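Local coordinates for NAP1-binding protein 2 (Saccharomyces cerevisiae, PDB 1YN8) that acts as an adaptor linking the PTC1 phosphatase to the PBS2 kinase and negatively regulates the HOG pathway, the chain here being its SH3 domain, at residues A39-S43 and G44-G48. Residues are numbered along the deposited sequence; the frame is centred on the assembly and turned at random.
Sequences AENES and GSKTG
Asn-41 has chi1 at 61°, with CG between the backbone N and the carbonyl carbon, which carries its amide across the loop, where it meets Ser-45 and Lys-46. In one of its two conformers, Thr-47 OG1 lies anti to its own N (chi1 -178°) and reaches Ala-39 O at 2.8 Å, from above that carbonyl plane. The same oxygen takes the N-H of Gly-48, so two donors then grip it. Asn-41 OD1 accepts from Lys-46 N at 3.2 Å, well out of the amide plane. ND2 donates nearly in that plane to Ser-45 OG, 3.1 Å away. Ser-45 OG and Ser-43 OG are hydrogen-bonded to each other, also at 3.1 Å. Asn-41 N donates to Lys-46 O. A type I turn runs from Asn-41 to Gly-44, closed by Gly-44 N to Asn-41 O at 3.1 Å. Gly-44 has positive phi, which favours glycine. An alanine at Asn-41 would remove the amide and is likely to cost Lys-46 N its acceptor and Ser-45 OG a donor, leaving the loop beyond the turn less fixed. This is the distal hairpin of the SH3 fold, joining strands 36-40 and 47-51. Its exposed tip is held by polar bonds, not a hydrophobic cluster.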
# COMPACT_ATOMS: atom_id res chain seq x y z
N ALA A 39 2.47 -1.58 3.67
CA ALA A 39 3.04 -1.62 2.33
C ALA A 39 4.35 -0.84 2.26
O ALA A 39 4.56 0.12 3.01
CB ALA A 39 2.06 -1.07 1.36
N GLU A 40 5.25 -1.29 1.38
CA GLU A 40 6.40 -0.48 0.97
C GLU A 40 6.28 -0.05 -0.51
O GLU A 40 5.60 -0.72 -1.33
CB GLU A 40 7.78 -1.13 1.27
CG GLU A 40 8.07 -2.43 0.58
CD GLU A 40 9.44 -3.07 0.96
OE1 GLU A 40 9.97 -2.90 2.09
OE2 GLU A 40 10.01 -3.73 0.07
N ASN A 41 6.86 1.11 -0.82
CA ASN A 41 6.89 1.64 -2.20
C ASN A 41 7.81 0.79 -3.09
O ASN A 41 8.48 -0.14 -2.59
CB ASN A 41 7.29 3.15 -2.27
CG ASN A 41 8.69 3.46 -1.73
OD1 ASN A 41 9.45 2.56 -1.33
ND2 ASN A 41 9.01 4.78 -1.68
N GLU A 42 7.87 1.14 -4.38
CA GLU A 42 8.66 0.35 -5.38
C GLU A 42 10.12 0.04 -5.00
O GLU A 42 10.59 -1.12 -5.17
CB GLU A 42 8.61 1.05 -6.73
CG GLU A 42 9.29 0.28 -7.87
CD GLU A 42 9.16 0.97 -9.19
OE1 GLU A 42 8.45 2.01 -9.30
OE2 GLU A 42 9.83 0.50 -10.16
N SER A 43 10.84 1.08 -4.55
CA SER A 43 12.25 0.94 -4.15
C SER A 43 12.49 0.41 -2.71
O SER A 43 13.63 0.11 -2.34
CB SER A 43 12.93 2.30 -4.29
OG SER A 43 12.46 3.12 -3.23
N GLY A 44 11.44 0.37 -1.89
CA GLY A 44 11.53 0.04 -0.45
C GLY A 44 11.98 1.17 0.47
O GLY A 44 12.23 0.94 1.65
N SER A 45 12.13 2.39 -0.07
CA SER A 45 12.62 3.55 0.71
C SER A 45 11.60 4.15 1.69
O SER A 45 11.98 4.92 2.59
CB SER A 45 13.10 4.67 -0.22
OG SER A 45 11.99 5.13 -0.98
N LYS A 46 10.32 3.81 1.52
CA LYS A 46 9.25 4.32 2.38
C LYS A 46 8.24 3.22 2.66
O LYS A 46 8.00 2.35 1.80
CB LYS A 46 8.53 5.50 1.69
CG LYS A 46 9.41 6.76 1.45
CD LYS A 46 8.55 7.81 0.78
CE LYS A 46 9.33 8.97 0.19
NZ LYS A 46 8.46 9.68 -0.81
N THR A 47 7.63 3.22 3.85
CA THR A 47 6.62 2.22 4.20
C THR A 47 5.53 2.83 5.09
O THR A 47 5.80 3.72 5.89
CB THR A 47 7.27 0.98 4.92
OG1 THR A 47 6.28 -0.03 5.22
CG2 THR A 47 7.93 1.40 6.20
N GLY A 48 4.30 2.33 4.96
CA GLY A 48 3.18 2.82 5.78
C GLY A 48 1.88 2.08 5.51
O GLY A 48 1.87 1.12 4.76